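Long-range contacts in ferredoxin-NADP reductase (Neisseria gonorrhoeae MIA_2011_03-10, PDB 5TR9), which probably uses its bound FAD to pass electrons between NADP(H) and ferredoxin or a related small electron carrier: residues P30-R39 against E72-L83; L163-S173 against S184-T192. All coordinates share one frame; numbering follows the deposited sequence. Where two conformers were deposited one is given.

Contact 1 (P30-R39 against E72-L83). With FAD (flavin-adenine dinucleotide), chain C.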
loop_
_atom_site.group_PDB
_atom_site.type_symbol
_atom_site.label_atom_id
_atom_site.label_comp_id
_atom_site.label_asym_id
_atom_site.label_seq_id
_atom_site.Cartn_x
_atom_site.Cartn_y
_atom_site.Cartn_z
ATOM N N PRO A 30 -5.818 -18.400 3.725
ATOM C CA PRO A 30 -5.646 -19.237 2.529
ATOM C C PRO A 30 -5.377 -18.455 1.262
ATOM O O PRO A 30 -4.778 -19.014 0.336
ATOM C CB PRO A 30 -6.976 -19.997 2.443
ATOM C CG PRO A 30 -7.418 -20.109 3.872
ATOM C CD PRO A 30 -7.022 -18.790 4.487
ATOM N N LYS A 31 -5.777 -17.184 1.183
ATOM C CA LYS A 31 -5.698 -16.409 -0.045
ATOM C C LYS A 31 -4.845 -15.150 0.075
ATOM O O LYS A 31 -4.732 -14.405 -0.905
ATOM C CB LYS A 31 -7.111 -16.020 -0.511
ATOM C CG LYS A 31 -8.034 -17.202 -0.763
ATOM C CD LYS A 31 -7.537 -18.042 -1.930
ATOM C CE LYS A 31 -8.387 -19.283 -2.132
ATOM N NZ LYS A 31 -7.754 -20.229 -3.094
ATOM N N LEU A 32 -4.256 -14.873 1.239
ATOM C CA LEU A 32 -3.417 -13.692 1.417
ATOM C C LEU A 32 -2.016 -14.145 1.797
ATOM O O LEU A 32 -1.829 -14.767 2.851
ATOM C CB LEU A 32 -3.994 -12.755 2.486
ATOM C CG LEU A 32 -5.388 -12.191 2.150
ATOM C CD1 LEU A 32 -5.925 -11.355 3.303
ATOM C CD2 LEU A 32 -5.364 -11.379 0.864
ATOM N N ILE A 33 -1.035 -13.833 0.947
ATOM C CA ILE A 33 0.344 -14.236 1.214
ATOM C C ILE A 33 1.243 -13.014 1.267
ATOM O O ILE A 33 1.009 -12.004 0.593
ATOM C CB ILE A 33 0.883 -15.237 0.161
ATOM C CG1 ILE A 33 0.900 -14.595 -1.231
ATOM C CG2 ILE A 33 0.044 -16.504 0.156
ATOM C CD1 ILE A 33 1.658 -15.422 -2.284
ATOM N N THR A 34 2.300 -13.119 2.070
ATOM C CA THR A 34 3.490 -12.313 1.844
ATOM C C THR A 34 4.608 -13.257 1.431
ATOM O O THR A 34 4.581 -14.453 1.748
ATOM C CB THR A 34 3.898 -11.479 3.073
ATOM O OG1 THR A 34 4.037 -12.309 4.236
ATOM C CG2 THR A 34 2.850 -10.398 3.345
ATOM N N PHE A 35 5.557 -12.732 0.666
ATOM C CA PHE A 35 6.693 -13.544 0.263
ATOM C C PHE A 35 7.893 -12.641 0.047
ATOM O O PHE A 35 7.748 -11.442 -0.202
ATOM C CB PHE A 35 6.399 -14.388 -0.999
ATOM C CG PHE A 35 6.076 -13.582 -2.242
ATOM C CD1 PHE A 35 4.774 -13.157 -2.498
ATOM C CD2 PHE A 35 7.063 -13.316 -3.194
ATOM C CE1 PHE A 35 4.462 -12.444 -3.657
ATOM C CE2 PHE A 35 6.760 -12.603 -4.362
ATOM C CZ PHE A 35 5.455 -12.164 -4.596
ATOM N N ALA A 36 9.080 -13.222 0.192
ATOM C CA ALA A 36 10.325 -12.496 0.012
ATOM C C ALA A 36 11.114 -13.127 -1.122
ATOM O O ALA A 36 11.074 -14.350 -1.323
ATOM C CB ALA A 36 11.168 -12.513 1.286
ATOM N N ILE A 37 11.848 -12.283 -1.845
ATOM C CA ILE A 37 12.734 -12.733 -2.908
ATOM C C ILE A 37 14.107 -12.113 -2.686
ATOM O O ILE A 37 14.261 -11.116 -1.971
ATOM C CB ILE A 37 12.196 -12.373 -4.312
ATOM C CG1 ILE A 37 12.294 -10.862 -4.560
ATOM C CG2 ILE A 37 10.736 -12.822 -4.482
ATOM C CD1 ILE A 37 11.867 -10.463 -5.971
ATOM N N SER A 38 15.120 -12.729 -3.293
ATOM C CA SER A 38 16.461 -12.163 -3.217
ATOM C C SER A 38 16.504 -10.813 -3.924
ATOM O O SER A 38 15.764 -10.558 -4.887
ATOM C CB SER A 38 17.497 -13.123 -3.816
ATOM O OG SER A 38 17.163 -13.521 -5.138
ATOM N N ARG A 39 17.360 -9.935 -3.408
ATOM C CA ARG A 39 17.459 -8.552 -3.863
ATOM C C ARG A 39 18.854 -8.317 -4.412
ATOM O O ARG A 39 19.836 -8.403 -3.649
ATOM C CB ARG A 39 17.172 -7.569 -2.724
ATOM C CG ARG A 39 17.266 -6.128 -3.182
ATOM C CD ARG A 39 17.028 -5.162 -2.044
ATOM N NE ARG A 39 17.074 -3.791 -2.538
ATOM C CZ ARG A 39 16.774 -2.742 -1.792
ATOM N NH1 ARG A 39 16.437 -2.933 -0.528
ATOM N NH2 ARG A 39 16.827 -1.514 -2.303
ATOM N N GLU A 72 13.256 0.130 2.246
ATOM C CA GLU A 72 14.271 0.472 1.257
ATOM C C GLU A 72 15.648 -0.075 1.640
ATOM O O GLU A 72 16.445 -0.419 0.758
ATOM C CB GLU A 72 14.296 1.998 1.094
ATOM C CG GLU A 72 14.986 2.532 -0.150
ATOM C CD GLU A 72 14.877 4.053 -0.260
ATOM O OE1 GLU A 72 15.916 4.725 -0.447
ATOM O OE2 GLU A 72 13.748 4.581 -0.141
ATOM N N TYR A 73 15.946 -0.144 2.935
ATOM C CA TYR A 73 17.241 -0.561 3.445
ATOM C C TYR A 73 17.311 -2.054 3.746
ATOM O O TYR A 73 18.368 -2.528 4.179
ATOM C CB TYR A 73 17.573 0.243 4.709
ATOM C CG TYR A 73 16.427 0.343 5.684
ATOM C CD1 TYR A 73 16.159 -0.689 6.580
ATOM C CD2 TYR A 73 15.594 1.462 5.699
ATOM C CE1 TYR A 73 15.108 -0.600 7.480
ATOM C CE2 TYR A 73 14.541 1.559 6.586
ATOM C CZ TYR A 73 14.300 0.527 7.475
ATOM O OH TYR A 73 13.245 0.605 8.352
ATOM N N ALA A 74 16.230 -2.804 3.526
ATOM C CA ALA A 74 16.277 -4.227 3.851
ATOM C C ALA A 74 17.131 -4.987 2.834
ATOM O O ALA A 74 17.434 -4.504 1.745
ATOM C CB ALA A 74 14.871 -4.823 3.903
ATOM N N ASP A 75 17.499 -6.219 3.195
ATOM C CA ASP A 75 18.411 -7.025 2.392
ATOM C C ASP A 75 17.691 -8.052 1.531
ATOM O O ASP A 75 18.343 -8.937 0.963
ATOM C CB ASP A 75 19.413 -7.734 3.295
ATOM C CG ASP A 75 20.365 -6.775 3.961
ATOM O OD1 ASP A 75 20.394 -5.594 3.550
ATOM O OD2 ASP A 75 21.077 -7.203 4.890
ATOM N N THR A 76 16.368 -7.959 1.449
ATOM C CA THR A 76 15.507 -8.779 0.615
ATOM C C THR A 76 14.390 -7.867 0.139
ATOM O O THR A 76 14.263 -6.733 0.604
ATOM C CB THR A 76 14.923 -9.962 1.391
ATOM O OG1 THR A 76 14.292 -9.472 2.587
ATOM C CG2 THR A 76 16.022 -10.957 1.767
ATOM N N LEU A 77 13.576 -8.367 -0.789
ATOM C CA LEU A 77 12.372 -7.676 -1.236
ATOM C C LEU A 77 11.160 -8.489 -0.813
ATOM O O LEU A 77 11.100 -9.688 -1.081
ATOM C CB LEU A 77 12.369 -7.497 -2.754
ATOM C CG LEU A 77 13.422 -6.525 -3.283
ATOM C CD1 LEU A 77 13.684 -6.803 -4.770
ATOM C CD2 LEU A 77 12.961 -5.082 -3.058
ATOM N N GLU A 78 10.192 -7.840 -0.172
ATOM C CA GLU A 78 8.978 -8.512 0.254
ATOM C C GLU A 78 7.768 -7.904 -0.442
ATOM O O GLU A 78 7.731 -6.704 -0.731
ATOM C CB GLU A 78 8.817 -8.428 1.777
ATOM C CG GLU A 78 7.724 -9.314 2.327
ATOM C CD GLU A 78 7.701 -9.362 3.842
ATOM O OE1 GLU A 78 8.783 -9.468 4.479
ATOM O OE2 GLU A 78 6.588 -9.325 4.400
ATOM N N TYR A 79 6.771 -8.756 -0.698
ATOM C CA TYR A 79 5.551 -8.375 -1.402
ATOM C C TYR A 79 4.351 -8.989 -0.695
ATOM O O TYR A 79 4.477 -9.976 0.041
ATOM C CB TYR A 79 5.589 -8.820 -2.878
ATOM C CG TYR A 79 6.789 -8.263 -3.607
ATOM C CD1 TYR A 79 6.756 -6.988 -4.160
ATOM C CD2 TYR A 79 7.982 -8.994 -3.690
ATOM C CE1 TYR A 79 7.870 -6.458 -4.807
ATOM C CE2 TYR A 79 9.102 -8.475 -4.331
ATOM C CZ TYR A 79 9.040 -7.206 -4.888
ATOM O OH TYR A 79 10.164 -6.708 -5.518
ATOM N N PHE A 80 3.190 -8.357 -0.893
ATOM C CA PHE A 80 1.903 -8.798 -0.351
ATOM C C PHE A 80 0.966 -9.027 -1.527
ATOM O O PHE A 80 0.660 -8.084 -2.263
ATOM C CB PHE A 80 1.337 -7.732 0.606
ATOM C CG PHE A 80 -0.110 -7.940 1.009
ATOM C CD1 PHE A 80 -0.631 -9.206 1.209
ATOM C CD2 PHE A 80 -0.934 -6.834 1.248
ATOM C CE1 PHE A 80 -1.965 -9.381 1.590
ATOM C CE2 PHE A 80 -2.254 -7.000 1.657
ATOM C CZ PHE A 80 -2.773 -8.268 1.823
ATOM N N ALA A 81 0.520 -10.275 -1.715
ATOM C CA ALA A 81 -0.341 -10.622 -2.839
ATOM C C ALA A 81 -1.646 -11.262 -2.383
ATOM O O ALA A 81 -1.666 -12.102 -1.473
ATOM C CB ALA A 81 0.374 -11.578 -3.814
ATOM N N VAL A 82 -2.738 -10.851 -3.022
ATOM C CA VAL A 82 -4.034 -11.506 -2.857
ATOM C C VAL A 82 -4.202 -12.512 -3.986
ATOM O O VAL A 82 -4.045 -12.173 -5.167
ATOM C CB VAL A 82 -5.189 -10.487 -2.844
ATOM C CG1 VAL A 82 -5.004 -9.473 -3.916
ATOM C CG2 VAL A 82 -6.531 -11.188 -3.051
ATOM N N LEU A 83 -4.536 -13.758 -3.632
ATOM C CA LEU A 83 -4.685 -14.792 -4.654
ATOM C C LEU A 83 -6.081 -14.704 -5.263
ATOM O O LEU A 83 -7.091 -14.844 -4.562
ATOM C CB LEU A 83 -4.407 -16.177 -4.071
ATOM C CG LEU A 83 -3.008 -16.313 -3.465
ATOM C CD1 LEU A 83 -2.815 -17.710 -2.884
ATOM C CD2 LEU A 83 -1.905 -15.990 -4.480
HETATM P PA FAD C . -5.072 -10.748 -13.216
HETATM O O1A FAD C . -5.306 -11.348 -14.564
HETATM O O2A FAD C . -3.947 -9.724 -13.122
HETATM O O5B FAD C . -6.347 -10.032 -12.667
HETATM C C5B FAD C . -7.640 -10.667 -12.703
HETATM C C4B FAD C . -8.598 -9.761 -11.970
HETATM O O4B FAD C . -8.330 -9.847 -10.556
HETATM C C3B FAD C . -8.458 -8.280 -12.289
HETATM O O3B FAD C . -9.198 -7.912 -13.448
HETATM C C2B FAD C . -9.033 -7.618 -11.035
HETATM O O2B FAD C . -10.456 -7.572 -11.076
HETATM C C1B FAD C . -8.626 -8.603 -9.939
HETATM N N9A FAD C . -7.463 -8.212 -9.156
HETATM C C8A FAD C . -6.152 -8.209 -9.549
HETATM N N7A FAD C . -5.314 -7.857 -8.600
HETATM C C5A FAD C . -6.135 -7.633 -7.506
HETATM C C6A FAD C . -5.861 -7.232 -6.186
HETATM N N6A FAD C . -4.629 -6.971 -5.736
HETATM N N1A FAD C . -6.909 -7.087 -5.343
HETATM C C2A FAD C . -8.141 -7.349 -5.795
HETATM N N3A FAD C . -8.520 -7.730 -7.019
HETATM C C4A FAD C . -7.461 -7.863 -7.829
HETATM N N1 FAD C . -1.612 -7.075 -6.533
HETATM C C2 FAD C . -1.302 -7.498 -5.275
HETATM O O2 FAD C . -1.784 -8.543 -4.813
HETATM N N3 FAD C . -0.451 -6.726 -4.492
HETATM C C4 FAD C . 0.136 -5.528 -4.872
HETATM O O4 FAD C . 0.890 -4.930 -4.104
HETATM C C4X FAD C . -0.194 -5.105 -6.211
HETATM N N5 FAD C . 0.305 -3.962 -6.646
HETATM C C5X FAD C . -0.016 -3.565 -7.930
HETATM C C6 FAD C . 0.509 -2.362 -8.410
HETATM C C7 FAD C . 0.216 -1.915 -9.693
HETATM C C7M FAD C . 0.812 -0.623 -10.186
HETATM C C8 FAD C . -0.609 -2.688 -10.525
HETATM C C8M FAD C . -0.935 -2.227 -11.925
HETATM C C9 FAD C . -1.141 -3.885 -10.047
HETATM C C9A FAD C . -0.848 -4.332 -8.763
HETATM N N10 FAD C . -1.401 -5.522 -8.230
HETATM C C10 FAD C . -1.070 -5.949 -6.974
HETATM C "C1'" FAD C . -2.160 -6.445 -9.077
HETATM C "C2'" FAD C . -1.214 -7.529 -9.625
HETATM O "O2'" FAD C . -0.311 -6.998 -10.599
HETATM C "C3'" FAD C . -1.989 -8.698 -10.237
HETATM O "O3'" FAD C . -2.980 -8.198 -11.128
HETATM C "C4'" FAD C . -2.541 -9.683 -9.205
HETATM O "O4'" FAD C . -1.444 -10.338 -8.562
HETATM C "C5'" FAD C . -3.454 -10.728 -9.809
HETATM O "O5'" FAD C . -2.767 -11.377 -10.898
HETATM P P FAD C . -3.457 -12.560 -11.698
HETATM O O1P FAD C . -3.755 -13.718 -10.754
HETATM O O2P FAD C . -2.625 -12.829 -12.902
HETATM O O3P FAD C . -4.849 -11.891 -12.140
HETATM O O HOH W 1 5.339 -11.139 6.266
HETATM O O HOH W 2 18.898 -10.663 -1.206
#

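Contact 2 (L163-S173 against S184-T192)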
loop_
_atom_site.group_PDB
_atom_site.type_symbol
_atom_site.label_atom_id
_atom_site.label_comp_id
_atom_site.label_asym_id
_atom_site.label_seq_id
_atom_site.Cartn_x
_atom_site.Cartn_y
_atom_site.Cartn_z
ATOM N N LEU A 163 -7.439 -8.143 7.696
ATOM C CA LEU A 163 -6.594 -7.133 8.342
ATOM C C LEU A 163 -5.322 -7.810 8.854
ATOM O O LEU A 163 -5.086 -7.953 10.057
ATOM C CB LEU A 163 -7.354 -6.452 9.476
ATOM C CG LEU A 163 -8.609 -5.640 9.117
ATOM C CD1 LEU A 163 -9.409 -5.298 10.373
ATOM C CD2 LEU A 163 -8.242 -4.379 8.346
ATOM N N ILE A 164 -4.493 -8.264 7.906
ATOM C CA ILE A 164 -3.390 -9.142 8.291
ATOM C C ILE A 164 -2.208 -8.390 8.887
ATOM O O ILE A 164 -1.284 -9.034 9.406
ATOM C CB ILE A 164 -2.929 -10.010 7.102
ATOM C CG1 ILE A 164 -2.404 -9.154 5.955
ATOM C CG2 ILE A 164 -4.072 -10.938 6.618
ATOM C CD1 ILE A 164 -1.560 -9.959 4.965
ATOM N N PHE A 165 -2.224 -7.060 8.860
ATOM C CA PHE A 165 -1.199 -6.249 9.508
ATOM C C PHE A 165 -1.730 -5.565 10.760
ATOM O O PHE A 165 -1.038 -4.720 11.335
ATOM C CB PHE A 165 -0.646 -5.221 8.516
ATOM C CG PHE A 165 -0.159 -5.842 7.237
ATOM C CD1 PHE A 165 1.056 -6.515 7.198
ATOM C CD2 PHE A 165 -0.934 -5.794 6.089
ATOM C CE1 PHE A 165 1.504 -7.121 6.028
ATOM C CE2 PHE A 165 -0.499 -6.411 4.913
ATOM C CZ PHE A 165 0.722 -7.068 4.885
ATOM N N ASN A 166 -2.937 -5.935 11.200
ATOM C CA ASN A 166 -3.627 -5.200 12.257
ATOM C C ASN A 166 -2.852 -5.228 13.566
ATOM O O ASN A 166 -2.675 -4.190 14.213
ATOM C CB ASN A 166 -5.023 -5.786 12.456
ATOM C CG ASN A 166 -5.740 -5.178 13.638
ATOM O OD1 ASN A 166 -6.305 -4.093 13.536
ATOM N ND2 ASN A 166 -5.720 -5.874 14.769
ATOM N N ASP A 167 -2.419 -6.420 14.001
ATOM C CA ASP A 167 -1.693 -6.510 15.266
ATOM C C ASP A 167 -0.431 -5.662 15.235
ATOM O O ASP A 167 -0.122 -4.960 16.205
ATOM C CB ASP A 167 -1.346 -7.965 15.579
ATOM C CG ASP A 167 -2.568 -8.796 15.920
ATOM O OD1 ASP A 167 -3.681 -8.234 15.979
ATOM O OD2 ASP A 167 -2.409 -10.018 16.124
ATOM N N ARG A 168 0.300 -5.703 14.122
ATOM C CA ARG A 168 1.533 -4.933 14.005
ATOM C C ARG A 168 1.256 -3.432 14.032
ATOM O O ARG A 168 1.937 -2.676 14.737
ATOM C CB ARG A 168 2.258 -5.326 12.715
ATOM C CG ARG A 168 3.186 -4.261 12.150
ATOM C CD ARG A 168 3.677 -4.660 10.766
ATOM N NE ARG A 168 4.537 -3.639 10.172
ATOM C CZ ARG A 168 5.049 -3.713 8.946
ATOM N NH1 ARG A 168 4.788 -4.764 8.175
ATOM N NH2 ARG A 168 5.823 -2.735 8.490
ATOM N N LEU A 169 0.265 -2.982 13.265
ATOM C CA LEU A 169 0.023 -1.546 13.153
ATOM C C LEU A 169 -0.721 -0.995 14.366
ATOM O O LEU A 169 -0.493 0.155 14.752
ATOM C CB LEU A 169 -0.739 -1.238 11.866
ATOM C CG LEU A 169 -0.006 -1.650 10.584
ATOM C CD1 LEU A 169 -0.935 -1.511 9.394
ATOM C CD2 LEU A 169 1.243 -0.824 10.368
ATOM N N ALA A 170 -1.593 -1.792 14.988
ATOM C CA ALA A 170 -2.207 -1.344 16.234
ATOM C C ALA A 170 -1.156 -1.151 17.321
ATOM O O ALA A 170 -1.232 -0.200 18.110
ATOM C CB ALA A 170 -3.278 -2.338 16.683
ATOM N N ALA A 171 -0.152 -2.034 17.368
ATOM C CA ALA A 171 0.901 -1.893 18.370
ATOM C C ALA A 171 1.762 -0.661 18.105
ATOM O O ALA A 171 2.145 0.047 19.043
ATOM C CB ALA A 171 1.761 -3.157 18.410
ATOM N N LEU A 172 2.075 -0.389 16.832
ATOM C CA LEU A 172 2.793 0.836 16.482
ATOM C C LEU A 172 1.987 2.076 16.855
ATOM O O LEU A 172 2.560 3.135 17.151
ATOM C CB LEU A 172 3.111 0.836 14.986
ATOM C CG LEU A 172 4.088 1.886 14.451
ATOM C CD1 LEU A 172 5.501 1.554 14.901
ATOM C CD2 LEU A 172 4.008 1.979 12.926
ATOM N N SER A 173 0.658 1.954 16.861
ATOM C CA SER A 173 -0.237 3.064 17.156
ATOM C C SER A 173 -0.238 3.432 18.637
ATOM O O SER A 173 -0.587 4.568 18.976
ATOM C CB SER A 173 -1.653 2.695 16.696
ATOM O OG SER A 173 -2.466 3.834 16.478
ATOM N N SER A 184 2.679 11.458 16.243
ATOM C CA SER A 184 1.931 10.237 16.469
ATOM C C SER A 184 1.689 9.488 15.161
ATOM O O SER A 184 1.558 10.078 14.084
ATOM C CB SER A 184 0.601 10.557 17.151
ATOM O OG SER A 184 -0.028 9.383 17.634
ATOM N N PHE A 185 1.651 8.166 15.268
ATOM C CA PHE A 185 1.159 7.302 14.210
ATOM C C PHE A 185 -0.208 6.785 14.632
ATOM O O PHE A 185 -0.383 6.380 15.786
ATOM C CB PHE A 185 2.102 6.127 13.946
ATOM C CG PHE A 185 1.498 5.075 13.066
ATOM C CD1 PHE A 185 1.322 5.308 11.712
ATOM C CD2 PHE A 185 1.065 3.864 13.594
ATOM C CE1 PHE A 185 0.735 4.350 10.894
ATOM C CE2 PHE A 185 0.489 2.899 12.778
ATOM C CZ PHE A 185 0.325 3.144 11.423
ATOM N N ARG A 186 -1.177 6.842 13.722
ATOM C CA ARG A 186 -2.527 6.354 13.965
ATOM C C ARG A 186 -2.877 5.309 12.920
ATOM O O ARG A 186 -2.636 5.513 11.725
ATOM C CB ARG A 186 -3.568 7.481 13.908
ATOM C CG ARG A 186 -3.503 8.505 15.037
ATOM C CD ARG A 186 -2.312 9.449 14.909
ATOM N NE ARG A 186 -2.478 10.620 15.769
ATOM C CZ ARG A 186 -3.045 11.755 15.374
ATOM N NH1 ARG A 186 -3.489 11.877 14.123
ATOM N NH2 ARG A 186 -3.169 12.765 16.230
ATOM N N PHE A 187 -3.466 4.201 13.363
ATOM C CA PHE A 187 -3.972 3.176 12.462
ATOM C C PHE A 187 -5.464 2.993 12.694
ATOM O O PHE A 187 -5.900 2.799 13.833
ATOM C CB PHE A 187 -3.235 1.845 12.675
ATOM C CG PHE A 187 -3.802 0.706 11.873
ATOM C CD1 PHE A 187 -3.776 0.738 10.484
ATOM C CD2 PHE A 187 -4.370 -0.387 12.508
ATOM C CE1 PHE A 187 -4.298 -0.319 9.730
ATOM C CE2 PHE A 187 -4.887 -1.444 11.760
ATOM C CZ PHE A 187 -4.854 -1.404 10.379
ATOM N N VAL A 188 -6.236 3.047 11.615
ATOM C CA VAL A 188 -7.686 2.883 11.678
ATOM C C VAL A 188 -8.089 1.745 10.748
ATOM O O VAL A 188 -8.066 1.913 9.520
ATOM C CB VAL A 188 -8.410 4.180 11.290
ATOM C CG1 VAL A 188 -9.920 3.975 11.338
ATOM C CG2 VAL A 188 -7.989 5.320 12.222
ATOM N N PRO A 189 -8.451 0.576 11.271
ATOM C CA PRO A 189 -8.969 -0.481 10.399
ATOM C C PRO A 189 -10.435 -0.232 10.085
ATOM O O PRO A 189 -11.198 0.239 10.932
ATOM C CB PRO A 189 -8.784 -1.753 11.237
ATOM C CG PRO A 189 -8.876 -1.285 12.656
ATOM C CD PRO A 189 -8.340 0.145 12.680
ATOM N N VAL A 190 -10.822 -0.554 8.856
ATOM C CA VAL A 190 -12.197 -0.408 8.383
ATOM C C VAL A 190 -12.624 -1.745 7.793
ATOM O O VAL A 190 -11.923 -2.289 6.939
ATOM C CB VAL A 190 -12.313 0.701 7.321
ATOM C CG1 VAL A 190 -13.699 0.718 6.711
ATOM C CG2 VAL A 190 -11.992 2.062 7.919
ATOM N N THR A 191 -13.752 -2.292 8.249
ATOM C CA THR A 191 -14.284 -3.501 7.619
ATOM C C THR A 191 -15.644 -3.168 7.020
ATOM O O THR A 191 -16.590 -2.860 7.753
ATOM C CB THR A 191 -14.362 -4.666 8.611
ATOM O OG1 THR A 191 -15.106 -4.295 9.776
ATOM C CG2 THR A 191 -12.950 -5.080 9.041
ATOM N N THR A 192 -15.738 -3.226 5.688
ATOM C CA THR A 192 -16.936 -2.719 5.024
ATOM C C THR A 192 -18.116 -3.683 5.066
ATOM O O THR A 192 -19.263 -3.241 4.908
ATOM C CB THR A 192 -16.631 -2.371 3.571
ATOM O OG1 THR A 192 -16.296 -3.568 2.853
ATOM C CG2 THR A 192 -15.472 -1.386 3.504
HETATM O O HOH W 3 -4.704 4.678 16.290
#

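Contact 1 (P30-R39 against E72-L83)
Phe35 and Tyr79 are hydrogen-bonded in both directions at the middle of strands 32-38 and 76-82, which run antiparallel at one border of the FAD-binding beta-barrel domain of the ferredoxin reductase family; Ile33-Ala81 and Ile37-Leu77 pair likewise. One step further, Leu83 N meets Lys31 O at 2.8 Å. On its other edge, strand 76-82 serves the flavin: FAD N3 donates to Phe80 O (2.8 Å) and Val82 N donates to FAD O2, so main-chain groups read the pyrimidine end.

Mostly apolar side chains fill the face of Ile33, Phe35, Ile37, Leu77, Tyr79 and Ala81, which looks into the barrel. With chi1 at 62°, the Phe35 ring swings across to Tyr79, whose CB sits over its face 4.1 Å from the centroid in a CH-pi contact. The small Ala81 CB fits at that ring's edge, and Ile37 CD1 meets the edge of the Tyr79 ring. Tyr79 suits this interior because its hydroxyl is satisfied by a hydrogen bond to Ser51.

The other face is mixed: Leu32 CD2 packs on Phe80 CE1, while Glu78 and Thr34, hydrogen-bonded to His28, are polar. Arg39, long enough to reach the loop before strand 76-82, lies across Leu77 and delivers NH1 to Glu72 O at 2.8 Å, from 55° above the carbonyl plane but close to its own guanidinium plane.

Contact 2 (L163-S173 against S184-T192)
Leu163 meets Pro189 at the start of this contact, which packs the helix of a beta-alpha-beta crossover in the NAD-binding domain, linking the adjacent parallel strands 150-157 and 185-191, against the second of those strands. CD1 of Leu163 reaches Pro189 CB at 3.7 Å and also touches Thr191 CG2; a branched leucine end can cover both. Leu163 opens a type I turn that leads through Phe165, the N-cap residue, into helix 166-173, which runs roughly antiparallel to strand 185-191, their axes 7.1 Å apart at the closest.

In the first turn, Asn166 has CG anti to its backbone N (chi1 174°), which carries OD1 to the edge of the Phe187 ring, 3.5 Å from CE2 and in the ring plane. The carbonyl oxygen thus faces the slightly positive hydrogens of the rim. One turn on, Leu169 lies over a face of the same ring: CB stands 3.8 Å from the centroid in a CH-pi contact, and CD1 packs on CE1. Its backbone O, in turn, meets the edge of the Phe185 ring at CE2.

Leu172 repeats the pattern on Phe185, placing CD2 over the face 3.8 Å from the centroid. Ser173, small and polar, lies beside the strand backbone, where a water accepts a 3.2 Å bond from Phe187 N.

No clear direct hydrogen bond joins the two segments. Cohesion therefore rests mainly on leucines laid over phenylalanine faces and oxygens set at the ring edges.

In the fold
Contact 1 belongs to the FAD-binding domain and contact 2 to the NAD-binding domain, their centres 19 Å apart, yet they touch across the domain interface. The turn preceding helix 166-173 makes the join: Ile164 CD1 lies 3.4 Å from Phe80 CE1, and Phe165 meets the Phe80 ring edge-to-face, with CE2 3.7 Å from Phe80 CD2. Leu32 CD1 adds a contact with Ile164 CG2 at 3.8 Å. Phe80 thus has two roles, its backbone oxygen holding the flavin while its side chain packs against the other domain. Contact 2 contributes no residue to those flavin bonds, but its leading turn is fitted directly against a flavin-binding strand.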